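Local coordinates for capsid protein (Infectious hypodermal and hematopoietic necrosis virus, PDB 3N7X) that assembles in sixty copies into the icosahedral shell of a shrimp-infecting densovirus and binds calcium ions, at residues A[52-57]-A[287-292]; A[118-123]-A[209-214]; A[48-53]-A[94-99]. One frame throughout, in Å; residues are numbered along the deposited sequence.

How the contacts relate
From the N terminus, strand 45-59 comes first and takes part in two contacts. Contact 3 closes the shortest of the three loops, setting residues 48-53 against the start of helix 97-109. The chain then enters strand 111-131, which pairs with strand 208-214 in contact 2. Contact 1 closes last, when strand 281-296 returns beside 52-57. Contact 2 follows contact 3 in series and is nested inside the long loop of contact 1. Contacts 1 and 3 share T52 and R53. D288 N probably bonds to V119 O. Together they tie strands 45-59, 281-296, 111-131 and 208-214 into one antiparallel sheet, consistent with the BIDG sheet of a jelly roll, with the helix against its first strand.

Contact 1 of 3, residues A[52-57]-A[287-292]; sequences TRRYFE and ADFFLH. With CA (calcium ion), chain B.
The F289 ring carries the guanidinium of R54 over one face, with NH1 above its centre. This is a cation-pi contact, and R54 CZ lies 4.8 Å from the centroid of the F289 ring. R54 CG stands anti to the carbonyl carbon (chi1 -62°), and the chain runs extended from there to NE, on toward the F289 face. The two planes are 46° apart. One face of the same guanidinium meets T52 CG2, offset toward its rim. L81 O accepts a hydrogen bond from R54 NH2. At the edge of F289 comes F56, tip to tip, with F56 CZ 3.6 Å from F289 CZ. The ring planes stand at 79°. F56 CE2 also packs on A287 CB at 3.6 Å. T52 CG2 lies beside F289 CB at 3.7 Å.

R53 and D288 share the other face of the sheet. D288 OD1 touches R53 CB at 3.4 Å and takes a hydrogen bond from Q286 NE2. The charged groups of this pair do not meet. The R53 guanidinium instead donates hydrogen bonds, from NH1 to I194 O and NH2 to F197 O of a second subunit, and from NE to L38 O of a third.

T52 with F289 and R54 with A287 are antiparallel hydrogen-bonded pairs; F289 N reaches T52 O at 2.9 Å. R53 with D288 is the non-hydrogen-bonded pair between them. Y55 O binds calcium at 2.4 Å. Three waters, Q176 O and E191 OE2 of the second subunit also bind the ion. Two of those waters donate hydrogen bonds to E57, one to OE1 and one to OE2, making E57 a second-shell residue. The pairing is consistent with the first two strands of a BIDG jelly-roll sheet, leading into a calcium site at a subunit interface.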
loop_
_atom_site.group_PDB
_atom_site.type_symbol
_atom_site.label_atom_id
_atom_site.label_comp_id
_atom_site.label_asym_id
_atom_site.label_seq_id
_atom_site.Cartn_x
_atom_site.Cartn_y
_atom_site.Cartn_z
ATOM N N THR A 52 3.681 -57.620 73.423
ATOM C CA THR A 52 4.508 -57.990 74.565
ATOM C C THR A 52 5.988 -58.009 74.178
ATOM O O THR A 52 6.325 -57.947 72.997
ATOM C CB THR A 52 4.112 -59.377 75.130
ATOM O OG1 THR A 52 4.732 -59.564 76.411
ATOM C CG2 THR A 52 4.561 -60.497 74.188
ATOM N N ARG A 53 6.866 -58.088 75.177
ATOM C CA ARG A 53 8.305 -58.121 74.932
ATOM C C ARG A 53 8.931 -59.224 75.783
ATOM O O ARG A 53 8.504 -59.453 76.911
ATOM C CB ARG A 53 8.941 -56.776 75.287
ATOM C CG ARG A 53 8.149 -55.549 74.848
ATOM C CD ARG A 53 8.971 -54.293 75.104
ATOM N NE ARG A 53 8.192 -53.062 75.039
ATOM C CZ ARG A 53 7.480 -52.571 76.050
ATOM N NH1 ARG A 53 7.443 -53.207 77.212
ATOM N NH2 ARG A 53 6.820 -51.427 75.904
ATOM N N ARG A 54 9.950 -59.895 75.253
ATOM C CA ARG A 54 10.601 -60.985 75.976
ATOM C C ARG A 54 12.108 -61.032 75.761
ATOM O O ARG A 54 12.633 -60.384 74.850
ATOM C CB ARG A 54 9.992 -62.317 75.534
ATOM C CG ARG A 54 8.522 -62.404 75.846
ATOM C CD ARG A 54 7.828 -63.584 75.211
ATOM N NE ARG A 54 6.430 -63.587 75.636
ATOM C CZ ARG A 54 5.451 -64.268 75.044
ATOM N NH1 ARG A 54 5.701 -65.026 73.983
ATOM N NH2 ARG A 54 4.212 -64.170 75.510
ATOM N N TYR A 55 12.798 -61.787 76.615
ATOM C CA TYR A 55 14.242 -61.966 76.489
ATOM C C TYR A 55 14.464 -63.418 76.091
ATOM O O TYR A 55 13.875 -64.324 76.695
ATOM C CB TYR A 55 14.987 -61.765 77.811
ATOM C CG TYR A 55 14.933 -60.397 78.444
ATOM C CD1 TYR A 55 15.171 -59.241 77.703
ATOM C CD2 TYR A 55 14.707 -60.267 79.814
ATOM C CE1 TYR A 55 15.186 -57.987 78.317
ATOM C CE2 TYR A 55 14.723 -59.025 80.435
ATOM C CZ TYR A 55 14.962 -57.889 79.687
ATOM O OH TYR A 55 14.979 -56.666 80.319
ATOM N N PHE A 56 15.306 -63.638 75.088
ATOM C CA PHE A 56 15.631 -64.990 74.650
ATOM C C PHE A 56 17.143 -65.167 74.709
ATOM O O PHE A 56 17.898 -64.215 74.468
ATOM C CB PHE A 56 15.173 -65.244 73.209
ATOM C CG PHE A 56 13.678 -65.312 73.032
ATOM C CD1 PHE A 56 12.839 -65.604 74.102
ATOM C CD2 PHE A 56 13.115 -65.145 71.765
ATOM C CE1 PHE A 56 11.461 -65.731 73.914
ATOM C CE2 PHE A 56 11.739 -65.271 71.564
ATOM C CZ PHE A 56 10.910 -65.565 72.641
ATOM N N GLU A 57 17.585 -66.378 75.040
ATOM C CA GLU A 57 19.011 -66.681 75.093
ATOM C C GLU A 57 19.252 -67.901 74.216
ATOM O O GLU A 57 18.384 -68.765 74.098
ATOM C CB GLU A 57 19.472 -66.981 76.521
ATOM C CG GLU A 57 19.279 -65.852 77.516
ATOM C CD GLU A 57 17.871 -65.811 78.082
ATOM O OE1 GLU A 57 17.328 -66.898 78.382
ATOM O OE2 GLU A 57 17.310 -64.702 78.239
ATOM N N ALA A 287 12.846 -59.758 72.152
ATOM C CA ALA A 287 11.901 -60.171 71.129
ATOM C C ALA A 287 10.550 -59.520 71.374
ATOM O O ALA A 287 9.921 -59.749 72.408
ATOM C CB ALA A 287 11.767 -61.688 71.130
ATOM N N ASP A 288 10.113 -58.702 70.424
ATOM C CA ASP A 288 8.832 -58.023 70.546
ATOM C C ASP A 288 7.791 -58.757 69.708
ATOM O O ASP A 288 8.015 -59.047 68.530
ATOM C CB ASP A 288 8.972 -56.559 70.113
ATOM C CG ASP A 288 9.967 -55.782 70.985
ATOM O OD1 ASP A 288 10.199 -56.192 72.150
ATOM O OD2 ASP A 288 10.510 -54.753 70.513
ATOM N N PHE A 289 6.659 -59.067 70.337
ATOM C CA PHE A 289 5.570 -59.805 69.701
ATOM C C PHE A 289 4.310 -58.988 69.540
ATOM O O PHE A 289 4.024 -58.103 70.347
ATOM C CB PHE A 289 5.189 -61.024 70.543
ATOM C CG PHE A 289 6.242 -62.087 70.602
ATOM C CD1 PHE A 289 6.081 -63.278 69.900
ATOM C CD2 PHE A 289 7.382 -61.916 71.386
ATOM C CE1 PHE A 289 7.042 -64.291 69.978
ATOM C CE2 PHE A 289 8.348 -62.919 71.471
ATOM C CZ PHE A 289 8.177 -64.110 70.766
ATOM N N PHE A 290 3.535 -59.314 68.511
ATOM C CA PHE A 290 2.266 -58.643 68.282
ATOM C C PHE A 290 1.335 -59.562 67.495
ATOM O O PHE A 290 1.783 -60.393 66.699
ATOM C CB PHE A 290 2.456 -57.338 67.498
ATOM C CG PHE A 290 2.690 -57.547 66.033
ATOM C CD1 PHE A 290 3.971 -57.816 65.548
ATOM C CD2 PHE A 290 1.618 -57.552 65.142
ATOM C CE1 PHE A 290 4.182 -58.092 64.195
ATOM C CE2 PHE A 290 1.815 -57.828 63.787
ATOM C CZ PHE A 290 3.103 -58.100 63.314
ATOM N N LEU A 291 0.037 -59.406 67.732
ATOM C CA LEU A 291 -0.970 -60.179 67.030
ATOM C C LEU A 291 -2.245 -59.352 66.946
ATOM O O LEU A 291 -2.670 -58.740 67.930
ATOM C CB LEU A 291 -1.243 -61.501 67.745
ATOM C CG LEU A 291 -2.326 -62.363 67.081
ATOM C CD1 LEU A 291 -2.043 -63.836 67.329
ATOM C CD2 LEU A 291 -3.704 -61.971 67.612
ATOM N N HIS A 292 -2.837 -59.321 65.754
ATOM C CA HIS A 292 -4.070 -58.583 65.521
ATOM C C HIS A 292 -5.217 -59.576 65.444
ATOM O O HIS A 292 -5.302 -60.382 64.515
ATOM C CB HIS A 292 -3.984 -57.769 64.225
ATOM C CG HIS A 292 -2.929 -56.705 64.252
ATOM N ND1 HIS A 292 -2.876 -55.732 65.230
ATOM C CD2 HIS A 292 -1.877 -56.470 63.430
ATOM C CE1 HIS A 292 -1.837 -54.944 65.010
ATOM N NE2 HIS A 292 -1.214 -55.370 63.925
HETATM CA CA CA B . 12.920 -65.512 78.572
HETATM O O HOH W 1 15.000 -64.919 79.644
HETATM O O HOH W 2 14.630 -67.060 77.981
HETATM O O HOH W 3 10.702 -64.861 77.882
#

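Contact 2 of 3, residues A[118-123]-A[209-214]; sequences VVMHSM and KAYTIH
Pairing of V118 and M120 with Y211 and K209 joins two neighbouring antiparallel strands, consistent with D and G of the BIDG sheet in a viral jelly roll. Their axes run at 171°, close to exactly antiparallel. V118 N bonds to Y211 O at 2.8 Å, and Y211 N returns to V118 O at 2.9 Å. M120 and K209 form the second hydrogen-bonded pair, with M120 N 2.8 Å from K209 O. Between them lies the non-hydrogen-bonded pair V119 and A210. Here A210 CA comes within 3.2 Å of V118 O, a CA-H...O contact.

The faces differ in bulk. On one, V119 CG2 packs on A210 CB at 3.9 Å. On the other, the M120 chain bends at its last torsion (chi3 -70°), which carries CE toward Y211. CE then meets the ring near its plane, at the edge, 4.1 Å from Y211 CE2.

The polar ends on this face are held by E201, whose carboxylate forms a salt bridge with K209 NZ and a hydrogen bond with Y211 OH. E201 belongs to strand 199-203 of the other large sheet, where M203 also touches M120 and K209. Y211 packs further on I151 of strand 149-153. On its far side, strand 111-131 borders strand 281-296, with V118 against F289.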
loop_
_atom_site.group_PDB
_atom_site.type_symbol
_atom_site.label_atom_id
_atom_site.label_comp_id
_atom_site.label_asym_id
_atom_site.label_seq_id
_atom_site.Cartn_x
_atom_site.Cartn_y
_atom_site.Cartn_z
ATOM N N VAL A 118 7.070 -61.301 65.102
ATOM C CA VAL A 118 8.093 -60.965 66.073
ATOM C C VAL A 118 9.221 -60.214 65.418
ATOM O O VAL A 118 9.437 -60.307 64.205
ATOM C CB VAL A 118 8.725 -62.223 66.684
ATOM C CG1 VAL A 118 9.605 -61.855 67.871
ATOM C CG2 VAL A 118 7.647 -63.167 67.104
ATOM N N VAL A 119 9.941 -59.474 66.244
ATOM C CA VAL A 119 11.104 -58.741 65.800
ATOM C C VAL A 119 12.134 -58.973 66.885
ATOM O O VAL A 119 11.904 -58.630 68.042
ATOM C CB VAL A 119 10.853 -57.225 65.699
ATOM C CG1 VAL A 119 12.112 -56.535 65.198
ATOM C CG2 VAL A 119 9.706 -56.947 64.764
ATOM N N MET A 120 13.252 -59.587 66.526
ATOM C CA MET A 120 14.305 -59.809 67.501
ATOM C C MET A 120 15.354 -58.748 67.231
ATOM O O MET A 120 15.674 -58.468 66.073
ATOM C CB MET A 120 14.910 -61.200 67.343
ATOM C CG MET A 120 13.932 -62.327 67.626
ATOM S SD MET A 120 14.735 -63.949 67.655
ATOM C CE MET A 120 15.156 -64.179 65.907
ATOM N N HIS A 121 15.874 -58.145 68.294
ATOM C CA HIS A 121 16.878 -57.109 68.140
ATOM C C HIS A 121 17.744 -56.988 69.383
ATOM O O HIS A 121 17.599 -57.758 70.331
ATOM C CB HIS A 121 16.204 -55.757 67.861
ATOM C CG HIS A 121 15.325 -55.269 68.976
ATOM N ND1 HIS A 121 13.994 -55.613 69.086
ATOM C CD2 HIS A 121 15.591 -54.462 70.033
ATOM C CE1 HIS A 121 13.476 -55.036 70.159
ATOM N NE2 HIS A 121 14.424 -54.333 70.751
ATOM N N SER A 122 18.654 -56.018 69.355
ATOM C CA SER A 122 19.530 -55.737 70.482
ATOM C C SER A 122 20.315 -56.935 70.999
ATOM O O SER A 122 20.430 -57.133 72.209
ATOM C CB SER A 122 18.702 -55.150 71.623
ATOM O OG SER A 122 18.048 -53.970 71.204
ATOM N N MET A 123 20.866 -57.730 70.091
ATOM C CA MET A 123 21.632 -58.892 70.507
ATOM C C MET A 123 22.846 -58.540 71.362
ATOM O O MET A 123 23.542 -57.558 71.102
ATOM C CB MET A 123 22.117 -59.676 69.296
ATOM C CG MET A 123 23.027 -60.823 69.678
ATOM S SD MET A 123 23.676 -61.674 68.250
ATOM C CE MET A 123 22.163 -62.437 67.619
ATOM N N LYS A 209 15.604 -58.581 63.258
ATOM C CA LYS A 209 15.091 -59.689 62.462
ATOM C C LYS A 209 13.601 -59.804 62.692
ATOM O O LYS A 209 13.149 -60.158 63.784
ATOM C CB LYS A 209 15.790 -60.991 62.849
ATOM C CG LYS A 209 17.291 -60.980 62.586
ATOM C CD LYS A 209 17.593 -60.775 61.106
ATOM C CE LYS A 209 19.089 -60.867 60.837
ATOM N NZ LYS A 209 19.427 -60.718 59.391
ATOM N N ALA A 210 12.837 -59.497 61.654
ATOM C CA ALA A 210 11.389 -59.537 61.750
ATOM C C ALA A 210 10.778 -60.671 60.949
ATOM O O ALA A 210 11.133 -60.894 59.791
ATOM C CB ALA A 210 10.811 -58.211 61.295
ATOM N N TYR A 211 9.854 -61.384 61.583
ATOM C CA TYR A 211 9.167 -62.493 60.942
ATOM C C TYR A 211 7.700 -62.320 61.262
ATOM O O TYR A 211 7.332 -62.079 62.413
ATOM C CB TYR A 211 9.688 -63.819 61.493
ATOM C CG TYR A 211 11.183 -63.960 61.322
ATOM C CD1 TYR A 211 11.740 -64.272 60.078
ATOM C CD2 TYR A 211 12.050 -63.704 62.387
ATOM C CE1 TYR A 211 13.126 -64.316 59.899
ATOM C CE2 TYR A 211 13.435 -63.745 62.218
ATOM C CZ TYR A 211 13.966 -64.050 60.973
ATOM O OH TYR A 211 15.333 -64.067 60.809
ATOM N N THR A 212 6.863 -62.417 60.238
ATOM C CA THR A 212 5.434 -62.256 60.445
ATOM C C THR A 212 4.652 -63.349 59.742
ATOM O O THR A 212 5.187 -64.101 58.929
ATOM C CB THR A 212 4.935 -60.896 59.911
ATOM O OG1 THR A 212 5.025 -60.893 58.485
ATOM C CG2 THR A 212 5.774 -59.757 60.459
ATOM N N ILE A 213 3.373 -63.430 60.071
ATOM C CA ILE A 213 2.498 -64.406 59.463
ATOM C C ILE A 213 1.134 -63.758 59.305
ATOM O O ILE A 213 0.684 -63.019 60.180
ATOM C CB ILE A 213 2.383 -65.669 60.340
ATOM C CG1 ILE A 213 1.384 -66.645 59.718
ATOM C CG2 ILE A 213 1.955 -65.289 61.752
ATOM C CD1 ILE A 213 1.370 -68.005 60.383
ATOM N N HIS A 214 0.498 -63.998 58.169
ATOM C CA HIS A 214 -0.830 -63.456 57.922
ATOM C C HIS A 214 -1.778 -64.646 57.916
ATOM O O HIS A 214 -1.580 -65.601 57.162
ATOM C CB HIS A 214 -0.896 -62.738 56.573
ATOM C CG HIS A 214 -0.021 -61.524 56.482
ATOM N ND1 HIS A 214 1.345 -61.599 56.294
ATOM C CD2 HIS A 214 -0.319 -60.204 56.546
ATOM C CE1 HIS A 214 1.849 -60.377 56.244
ATOM N NE2 HIS A 214 0.860 -59.513 56.394
#

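Contact 3 of 3, residues A[48-53]-A[94-99]; sequences ITFQTR and TETQRY
R98 leaves the first turn of helix 97-109 and runs past F50 and I48 in the opposite direction to both. Its CB lies 3.5 Å from F50 CE1, approaching the ring obliquely. The chain is extended from CG to NE. Its CD packs on I48 CG2 at 3.9 Å and comes 3.5 Å from T49 O. At the tip, NH1 reaches T49 O at 2.8 Å. That bond is weak, since its angle at the hydrogen is only 127°. Stronger partners lie on a third subunit: its P298 O accepts from R98 NE, and its D44 forms a salt bridge with NH1. Q300 of the same neighbouring subunit also bonds to T49 O.

F50 turns its ring edge toward the helix start. F50 CE1 is 3.5 Å from T96 OG1, which lies near the ring plane, as does Y99 N. Y99 CB touches the same ring carbon more loosely. T96 is the N-cap residue: Y99 N bonds to T96 OG1 at 3.1 Å with an angle of 160°. The torsion chi1 of 58° sets OG1 between the backbone N and the carbonyl carbon, where it can take this N-H. T96 OG1 is also hydrogen-bonded to L83 O, giving the hydroxyl two partners beside the phenyl edge. L83, at the end of helix 80-83, packs on both F50 and Y99.

A capped helix N terminus is thus packed on the strand corresponding to B of the jelly roll. Its helix lies in the chain between the strands matching C and D, consistent with helix αA of parvovirus capsids.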
loop_
_atom_site.group_PDB
_atom_site.type_symbol
_atom_site.label_atom_id
_atom_site.label_comp_id
_atom_site.label_asym_id
_atom_site.label_seq_id
_atom_site.Cartn_x
_atom_site.Cartn_y
_atom_site.Cartn_z
ATOM N N ILE A 48 -8.832 -56.510 68.533
ATOM C CA ILE A 48 -7.982 -56.458 69.712
ATOM C C ILE A 48 -6.550 -56.752 69.309
ATOM O O ILE A 48 -6.280 -57.750 68.637
ATOM C CB ILE A 48 -8.382 -57.513 70.783
ATOM C CG1 ILE A 48 -9.819 -57.298 71.251
ATOM C CG2 ILE A 48 -7.457 -57.407 71.982
ATOM C CD1 ILE A 48 -10.858 -57.877 70.331
ATOM N N THR A 49 -5.633 -55.882 69.719
ATOM C CA THR A 49 -4.224 -56.077 69.419
ATOM C C THR A 49 -3.493 -56.563 70.665
ATOM O O THR A 49 -3.730 -56.072 71.768
ATOM C CB THR A 49 -3.565 -54.775 68.938
ATOM O OG1 THR A 49 -4.114 -54.407 67.668
ATOM C CG2 THR A 49 -2.053 -54.960 68.796
ATOM N N PHE A 50 -2.615 -57.541 70.480
ATOM C CA PHE A 50 -1.831 -58.090 71.577
ATOM C C PHE A 50 -0.385 -57.690 71.353
ATOM O O PHE A 50 0.118 -57.780 70.230
ATOM C CB PHE A 50 -1.951 -59.613 71.596
ATOM C CG PHE A 50 -3.314 -60.102 71.980
ATOM C CD1 PHE A 50 -3.595 -60.446 73.301
ATOM C CD2 PHE A 50 -4.335 -60.173 71.033
ATOM C CE1 PHE A 50 -4.875 -60.855 73.678
ATOM C CE2 PHE A 50 -5.618 -60.580 71.398
ATOM C CZ PHE A 50 -5.888 -60.921 72.727
ATOM N N GLN A 51 0.279 -57.242 72.416
ATOM C CA GLN A 51 1.673 -56.820 72.322
ATOM C C GLN A 51 2.424 -57.211 73.580
ATOM O O GLN A 51 1.870 -57.143 74.676
ATOM C CB GLN A 51 1.758 -55.301 72.154
ATOM C CG GLN A 51 0.982 -54.760 70.972
ATOM C CD GLN A 51 0.794 -53.256 71.030
ATOM O OE1 GLN A 51 0.357 -52.711 72.045
ATOM N NE2 GLN A 51 1.108 -52.575 69.931
ATOM N N THR A 52 3.681 -57.620 73.423
ATOM C CA THR A 52 4.508 -57.990 74.565
ATOM C C THR A 52 5.988 -58.009 74.178
ATOM O O THR A 52 6.325 -57.947 72.997
ATOM C CB THR A 52 4.112 -59.377 75.130
ATOM O OG1 THR A 52 4.732 -59.564 76.411
ATOM C CG2 THR A 52 4.561 -60.497 74.188
ATOM N N ARG A 53 6.866 -58.088 75.177
ATOM C CA ARG A 53 8.305 -58.121 74.932
ATOM C C ARG A 53 8.931 -59.224 75.783
ATOM O O ARG A 53 8.504 -59.453 76.911
ATOM C CB ARG A 53 8.941 -56.776 75.287
ATOM C CG ARG A 53 8.149 -55.549 74.848
ATOM C CD ARG A 53 8.971 -54.293 75.104
ATOM N NE ARG A 53 8.192 -53.062 75.039
ATOM C CZ ARG A 53 7.480 -52.571 76.050
ATOM N NH1 ARG A 53 7.443 -53.207 77.212
ATOM N NH2 ARG A 53 6.820 -51.427 75.904
ATOM N N THR A 94 0.058 -67.738 82.020
ATOM C CA THR A 94 -1.212 -67.198 82.494
ATOM C C THR A 94 -1.791 -66.363 81.352
ATOM O O THR A 94 -1.051 -65.767 80.572
ATOM C CB THR A 94 -1.014 -66.325 83.765
ATOM O OG1 THR A 94 -2.290 -65.991 84.321
ATOM C CG2 THR A 94 -0.266 -65.040 83.432
ATOM N N GLU A 95 -3.110 -66.327 81.229
ATOM C CA GLU A 95 -3.690 -65.559 80.142
ATOM C C GLU A 95 -3.563 -64.054 80.340
ATOM O O GLU A 95 -3.579 -63.560 81.469
ATOM C CB GLU A 95 -5.155 -65.961 79.921
ATOM C CG GLU A 95 -5.944 -66.249 81.175
ATOM C CD GLU A 95 -7.335 -66.809 80.885
ATOM O OE1 GLU A 95 -7.438 -67.845 80.192
ATOM O OE2 GLU A 95 -8.327 -66.212 81.363
ATOM N N THR A 96 -3.400 -63.336 79.230
ATOM C CA THR A 96 -3.287 -61.882 79.252
ATOM C C THR A 96 -4.654 -61.295 79.585
ATOM O O THR A 96 -5.679 -61.912 79.304
ATOM C CB THR A 96 -2.866 -61.339 77.876
ATOM O OG1 THR A 96 -3.823 -61.756 76.892
ATOM C CG2 THR A 96 -1.489 -61.853 77.490
ATOM N N GLN A 97 -4.676 -60.103 80.174
ATOM C CA GLN A 97 -5.946 -59.471 80.517
ATOM C C GLN A 97 -6.842 -59.391 79.295
ATOM O O GLN A 97 -8.045 -59.649 79.379
ATOM C CB GLN A 97 -5.736 -58.057 81.061
ATOM C CG GLN A 97 -5.538 -57.970 82.563
ATOM C CD GLN A 97 -6.650 -58.647 83.354
ATOM O OE1 GLN A 97 -6.479 -59.761 83.851
ATOM N NE2 GLN A 97 -7.796 -57.976 83.467
ATOM N N ARG A 98 -6.257 -59.034 78.157
ATOM C CA ARG A 98 -7.039 -58.921 76.941
ATOM C C ARG A 98 -7.671 -60.247 76.543
ATOM O O ARG A 98 -8.873 -60.304 76.278
ATOM C CB ARG A 98 -6.187 -58.340 75.806
ATOM C CG ARG A 98 -5.809 -56.887 76.081
ATOM C CD ARG A 98 -5.220 -56.144 74.888
ATOM N NE ARG A 98 -5.115 -54.721 75.209
ATOM C CZ ARG A 98 -5.101 -53.732 74.317
ATOM N NH1 ARG A 98 -5.177 -53.989 73.017
ATOM N NH2 ARG A 98 -5.037 -52.474 74.734
ATOM N N TYR A 99 -6.892 -61.320 76.518
ATOM C CA TYR A 99 -7.476 -62.600 76.156
ATOM C C TYR A 99 -8.570 -62.956 77.161
ATOM O O TYR A 99 -9.669 -63.369 76.788
ATOM C CB TYR A 99 -6.412 -63.701 76.125
ATOM C CG TYR A 99 -6.989 -65.092 75.944
ATOM C CD1 TYR A 99 -7.997 -65.341 75.006
ATOM C CD2 TYR A 99 -6.538 -66.162 76.722
ATOM C CE1 TYR A 99 -8.544 -66.623 74.849
ATOM C CE2 TYR A 99 -7.074 -67.445 76.572
ATOM C CZ TYR A 99 -8.077 -67.668 75.636
ATOM O OH TYR A 99 -8.606 -68.934 75.500
#